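Local coordinates for protein mediator of RNA polymerase II transcription subunit 18 (Schizosaccharomyces pombe, PDB 3C0T) that serves as a subunit of the Mediator complex, the coactivator that relays signals from gene-specific regulatory proteins to the basal RNA polymerase II transcription machinery, at residues Pro88-Glu91 against Asp92-Gly95; Thr110-Val113 against Glu114-Tyr118. All blocks are in the same frame, centred on the assembly; numbering follows the deposited sequence.

Contact 1: Pro88-Glu91 against Asp92-Gly95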
ATOM      1  N   PRO A  88      15.526   9.819   5.280  1.00 70.35           N
ATOM      2  CA  PRO A  88      16.482  10.115   4.209  1.00 72.04           C
ATOM      3  C   PRO A  88      17.864   9.566   4.557  1.00 72.97           C
ATOM      4  O   PRO A  88      18.066   9.034   5.650  1.00 71.45           O
ATOM      5  CB  PRO A  88      16.465  11.635   4.157  1.00 71.39           C
ATOM      6  CG  PRO A  88      16.360  11.978   5.615  1.00 72.07           C
ATOM      7  CD  PRO A  88      15.300  11.010   6.121  1.00 71.36           C
ATOM      8  N   LYS A  89      18.804   9.701   3.624  1.00 75.79           N
ATOM      9  CA  LYS A  89      20.174   9.222   3.818  1.00 78.01           C
ATOM     10  C   LYS A  89      20.245   7.718   4.062  1.00 77.94           C
ATOM     11  O   LYS A  89      21.183   7.235   4.696  1.00 77.62           O
ATOM     12  CB  LYS A  89      20.850   9.940   4.997  1.00 80.32           C
ATOM     13  CG  LYS A  89      21.320  11.369   4.726  1.00 82.82           C
ATOM     14  CD  LYS A  89      20.161  12.342   4.563  1.00 85.62           C
ATOM     15  CE  LYS A  89      20.659  13.784   4.485  1.00 86.65           C
ATOM     16  NZ  LYS A  89      21.411  14.172   5.717  1.00 87.34           N
ATOM     17  N   ARG A  90      19.250   6.985   3.573  1.00 78.25           N
ATOM     18  CA  ARG A  90      19.226   5.535   3.726  1.00 78.37           C
ATOM     19  C   ARG A  90      19.302   4.875   2.362  1.00 80.16           C
ATOM     20  O   ARG A  90      18.936   3.712   2.193  1.00 80.29           O
ATOM     21  CB  ARG A  90      17.958   5.077   4.450  1.00 76.18           C
ATOM     22  CG  ARG A  90      18.024   5.206   5.952  1.00 71.84           C
ATOM     23  CD  ARG A  90      16.894   4.438   6.600  1.00 69.99           C
ATOM     24  NE  ARG A  90      17.016   2.996   6.394  1.00 68.08           N
ATOM     25  CZ  ARG A  90      17.840   2.205   7.073  1.00 67.80           C
ATOM     26  NH1 ARG A  90      18.624   2.711   8.016  1.00 68.10           N
ATOM     27  NH2 ARG A  90      17.879   0.903   6.813  1.00 66.82           N
ATOM     28  N   GLU A  91      19.773   5.634   1.383  1.00 82.80           N
ATOM     29  CA  GLU A  91      19.917   5.127   0.030  1.00 85.57           C
ATOM     30  C   GLU A  91      20.845   3.912   0.095  1.00 86.00           C
ATOM     31  O   GLU A  91      21.736   3.850   0.950  1.00 86.26           O
ATOM     32  CB  GLU A  91      20.517   6.217  -0.858  1.00 89.06           C
ATOM     33  CG  GLU A  91      20.268   6.024  -2.339  1.00 94.52           C
ATOM     34  CD  GLU A  91      18.787   5.994  -2.672  1.00 97.96           C
ATOM     35  OE1 GLU A  91      18.099   5.046  -2.230  1.00100.00           O
ATOM     36  OE2 GLU A  91      18.312   6.917  -3.371  1.00 99.22           O
ATOM     37  N   ASP A  92      20.634   2.947  -0.795  1.00 85.68           N
ATOM     38  CA  ASP A  92      21.454   1.732  -0.821  1.00 85.80           C
ATOM     39  C   ASP A  92      21.219   0.864   0.417  1.00 83.21           C
ATOM     40  O   ASP A  92      21.967  -0.074   0.701  1.00 82.24           O
ATOM     41  CB  ASP A  92      22.940   2.095  -0.943  1.00 89.77           C
ATOM     42  CG  ASP A  92      23.293   2.667  -2.312  1.00 93.80           C
ATOM     43  OD1 ASP A  92      24.458   3.083  -2.498  1.00 96.09           O
ATOM     44  OD2 ASP A  92      22.410   2.698  -3.204  1.00 95.35           O
ATOM     45  N   LYS A  93      20.156   1.187   1.141  1.00 80.06           N
ATOM     46  CA  LYS A  93      19.771   0.458   2.337  1.00 75.85           C
ATOM     47  C   LYS A  93      18.248   0.342   2.231  1.00 71.74           C
ATOM     48  O   LYS A  93      17.642   1.014   1.396  1.00 71.31           O
ATOM     49  CB  LYS A  93      20.187   1.263   3.570  1.00 77.04           C
ATOM     50  CG  LYS A  93      20.639   0.423   4.746  1.00 80.01           C
ATOM     51  CD  LYS A  93      21.584   1.206   5.651  1.00 80.81           C
ATOM     52  CE  LYS A  93      21.909   0.431   6.930  1.00 83.84           C
ATOM     53  NZ  LYS A  93      22.451  -0.942   6.675  1.00 83.64           N
ATOM     54  N   CYS A  94      17.624  -0.512   3.038  1.00 66.64           N
ATOM     55  CA  CYS A  94      16.166  -0.644   2.975  1.00 62.21           C
ATOM     56  C   CYS A  94      15.518   0.637   3.507  1.00 59.54           C
ATOM     57  O   CYS A  94      16.104   1.342   4.324  1.00 60.29           O
ATOM     58  CB  CYS A  94      15.691  -1.832   3.810  1.00 60.94           C
ATOM     59  SG  CYS A  94      15.592  -1.488   5.580  1.00 60.27           S
ATOM     60  N   GLY A  95      14.312   0.941   3.046  1.00 55.88           N
ATOM     61  CA  GLY A  95      13.650   2.142   3.513  1.00 52.66           C
ATOM     62  C   GLY A  95      13.012   1.958   4.876  1.00 51.93           C
ATOM     63  O   GLY A  95      12.709   0.836   5.283  1.00 52.77           O
TER
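The side chain of Arg90 starts with CG beside the backbone N (chi1 -81°), and a single bend about CG-CD (chi3 66°) then brings its guanidinium to the carbonyl of Cys94. The guanidinium meets Cys94 side-on with two nitrogens, both spent on one oxygen. Arg90 NE reaches Cys94 O at 2.8 Å, almost in line with the C=O bond, while Arg90 NH2 approaches the same Cys94 O at 3.1 Å from a more slanting direction. Because that oxygen lies close to the guanidinium plane, the pair of bonds should restrain the rotation of the flat group. A weak third bond joins Arg90 NH2 to Cys94 SG at 3.5 Å. Lys93 CD lies over one face of the guanidinium, and Lys93 CG comes to 3.5 Å from Arg90 NH2, whereas the ammonium end leads away. The backbone here forms a type II beta turn from Arg90 to Lys93, closed by a weak bond of 3.0 Å from Lys93 N to Arg90 O. The example illustrates a loop braced from within by an arginine that binds backbone four residues ahead. The turn lies between strands 78-83 and 95-104; Cys94 packs against helix 179-196 and strand 2-10, and Gly95 pairs through its backbone with Tyr5 as the next strand begins.

Contact 2: Thr110-Val113 against Glu114-Tyr118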
ATOM      1  N   THR A 110     -16.243   7.327   8.622  1.00 66.58           N
ATOM      2  CA  THR A 110     -16.042   8.447   7.713  1.00 65.59           C
ATOM      3  C   THR A 110     -16.494   9.776   8.301  1.00 64.39           C
ATOM      4  O   THR A 110     -15.753  10.757   8.289  1.00 63.46           O
ATOM      5  CB  THR A 110     -16.806   8.192   6.396  1.00 66.80           C
ATOM      6  OG1 THR A 110     -16.013   7.350   5.556  1.00 68.30           O
ATOM      7  CG2 THR A 110     -17.137   9.497   5.680  1.00 67.59           C
ATOM      8  N   GLU A 111     -17.720   9.803   8.809  1.00 63.78           N
ATOM      9  CA  GLU A 111     -18.276  11.017   9.382  1.00 63.82           C
ATOM     10  C   GLU A 111     -17.605  11.399  10.691  1.00 62.24           C
ATOM     11  O   GLU A 111     -17.485  12.582  11.015  1.00 61.64           O
ATOM     12  CB  GLU A 111     -19.781  10.842   9.567  1.00 67.21           C
ATOM     13  CG  GLU A 111     -20.481  10.571   8.237  1.00 74.63           C
ATOM     14  CD  GLU A 111     -21.944  10.184   8.374  1.00 78.15           C
ATOM     15  OE1 GLU A 111     -22.594   9.976   7.324  1.00 79.57           O
ATOM     16  OE2 GLU A 111     -22.443  10.084   9.520  1.00 81.21           O
ATOM     17  N   PHE A 112     -17.155  10.401  11.444  1.00 59.88           N
ATOM     18  CA  PHE A 112     -16.486  10.680  12.705  1.00 58.45           C
ATOM     19  C   PHE A 112     -15.178  11.418  12.458  1.00 58.28           C
ATOM     20  O   PHE A 112     -14.833  12.343  13.193  1.00 56.47           O
ATOM     21  CB  PHE A 112     -16.180   9.393  13.465  1.00 58.03           C
ATOM     22  CG  PHE A 112     -15.578   9.628  14.820  1.00 56.05           C
ATOM     23  CD1 PHE A 112     -16.389   9.804  15.936  1.00 55.19           C
ATOM     24  CD2 PHE A 112     -14.197   9.702  14.978  1.00 55.24           C
ATOM     25  CE1 PHE A 112     -15.834  10.047  17.192  1.00 55.29           C
ATOM     26  CE2 PHE A 112     -13.632   9.945  16.225  1.00 55.24           C
ATOM     27  CZ  PHE A 112     -14.451  10.118  17.336  1.00 55.11           C
ATOM     28  N   VAL A 113     -14.443  11.008  11.428  1.00 57.94           N
ATOM     29  CA  VAL A 113     -13.175  11.665  11.145  1.00 59.22           C
ATOM     30  C   VAL A 113     -13.402  13.085  10.639  1.00 58.25           C
ATOM     31  O   VAL A 113     -12.566  13.963  10.859  1.00 58.63           O
ATOM     32  CB  VAL A 113     -12.323  10.874  10.121  1.00 59.29           C
ATOM     33  CG1 VAL A 113     -12.292   9.393  10.499  1.00 57.33           C
ATOM     34  CG2 VAL A 113     -12.861  11.077   8.729  1.00 61.55           C
ATOM     35  N   GLU A 114     -14.524  13.320   9.964  1.00 58.06           N
ATOM     36  CA  GLU A 114     -14.823  14.665   9.480  1.00 59.17           C
ATOM     37  C   GLU A 114     -15.113  15.532  10.700  1.00 59.93           C
ATOM     38  O   GLU A 114     -14.745  16.705  10.735  1.00 60.93           O
ATOM     39  CB  GLU A 114     -16.030  14.663   8.538  1.00 59.21           C
ATOM     40  CG  GLU A 114     -15.826  13.819   7.297  1.00 62.70           C
ATOM     41  CD  GLU A 114     -17.009  13.860   6.343  1.00 65.46           C
ATOM     42  OE1 GLU A 114     -18.162  13.712   6.806  1.00 67.07           O
ATOM     43  OE2 GLU A 114     -16.783  14.029   5.124  1.00 66.25           O
ATOM     44  N   LYS A 115     -15.771  14.947  11.699  1.00 60.40           N
ATOM     45  CA  LYS A 115     -16.083  15.675  12.924  1.00 62.11           C
ATOM     46  C   LYS A 115     -14.805  16.101  13.633  1.00 61.47           C
ATOM     47  O   LYS A 115     -14.759  17.152  14.269  1.00 62.28           O
ATOM     48  CB  LYS A 115     -16.911  14.817  13.873  1.00 64.94           C
ATOM     49  CG  LYS A 115     -18.407  15.073  13.822  1.00 69.52           C
ATOM     50  CD  LYS A 115     -19.040  14.571  12.533  1.00 72.77           C
ATOM     51  CE  LYS A 115     -20.564  14.603  12.641  1.00 74.16           C
ATOM     52  NZ  LYS A 115     -21.232  13.996  11.455  1.00 78.19           N
ATOM     53  N   MET A 116     -13.767  15.279  13.527  1.00 60.36           N
ATOM     54  CA  MET A 116     -12.486  15.586  14.152  1.00 59.05           C
ATOM     55  C   MET A 116     -11.785  16.740  13.451  1.00 58.64           C
ATOM     56  O   MET A 116     -10.734  17.191  13.900  1.00 59.09           O
ATOM     57  CB  MET A 116     -11.565  14.368  14.118  1.00 60.00           C
ATOM     58  CG  MET A 116     -11.978  13.222  15.015  1.00 61.94           C
ATOM     59  SD  MET A 116     -10.681  11.969  15.040  1.00 64.92           S
ATOM     60  CE  MET A 116     -11.200  10.947  13.667  1.00 65.75           C
ATOM     61  N   GLY A 117     -12.351  17.199  12.340  1.00 57.79           N
ATOM     62  CA  GLY A 117     -11.743  18.296  11.609  1.00 57.11           C
ATOM     63  C   GLY A 117     -10.979  17.879  10.360  1.00 58.21           C
ATOM     64  O   GLY A 117      -9.962  18.486  10.016  1.00 58.57           O
ATOM     65  N   TYR A 118     -11.456  16.847   9.671  1.00 56.42           N
ATOM     66  CA  TYR A 118     -10.784  16.396   8.459  1.00 54.14           C
ATOM     67  C   TYR A 118     -11.739  16.418   7.279  1.00 53.62           C
ATOM     68  O   TYR A 118     -12.948  16.301   7.454  1.00 53.08           O
ATOM     69  CB  TYR A 118     -10.244  14.973   8.623  1.00 51.87           C
ATOM     70  CG  TYR A 118      -9.119  14.820   9.622  1.00 50.79           C
ATOM     71  CD1 TYR A 118      -9.371  14.797  10.994  1.00 49.32           C
ATOM     72  CD2 TYR A 118      -7.798  14.682   9.192  1.00 50.46           C
ATOM     73  CE1 TYR A 118      -8.332  14.636  11.915  1.00 50.85           C
ATOM     74  CE2 TYR A 118      -6.750  14.524  10.104  1.00 50.04           C
ATOM     75  CZ  TYR A 118      -7.025  14.500  11.461  1.00 49.63           C
ATOM     76  OH  TYR A 118      -5.994  14.340  12.355  1.00 49.55           O
TER
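Met116 folds its methyl group back against the preceding turn of helix 109-115, where it meets Val113 and Phe112. Packing is close around buried Val113: Met116 CE sits 3.3 Å from Val113 CA and 3.5 Å from Phe112 CD2, near the plane of the phenyl ring and at its edge. With Phe112 CG anti to the backbone N (chi1 -176°), the ring swings back within reach of that methyl group, and the sulfur completes an oblique Met-aromatic contact, SD lying 4.9 Å from the ring centroid. By contrast, the exposed charged ends of Glu111 and Lys115 are loose, Glu111 OE2 and Lys115 NZ standing 4.5 Å apart, although Lys115 CD rests close on Glu111 O. Ordinary helical bonds, such as Lys115 N to Glu111 O, accompany them. Gly117 is the first residue to leave helical backbone angles, with a positive phi, and the chain runs on into strand 118-133. Val113 O accepts weak bonds from Met116 N and Tyr118 N, at 3.2 and 3.3 Å, and meets the edge of the Tyr118 ring at CD1. Tyr39 of strand 27-41 touches Thr110, Val113, Glu114 and Tyr118. The chemistry thus implies a helix end held chiefly by backbone bonds and apolar contact; the opposite charges of Glu111 and Lys115, too far apart for a salt bridge, probably add only a modest attraction at the surface.

In the fold
Contacts 1 and 2 lie far apart, about 22 Å between nearest atoms, and share no helix or strand, yet both shape a connection leading into a strand of the antiparallel sheet. Strand 95-104, which begins at the last residue of contact 1, leads on to the helix of contact 2. Neither is a core contact: residues 88-95 are partly buried, with Cys94 buried, whereas residues 110-118 are a surface contact with Val113 buried. The chemistry differs accordingly. In the irregular loop, a side chain supplies the main hydrogen bonds to backbone; in the helix, the backbone bonds itself and the side chains add mostly apolar packing.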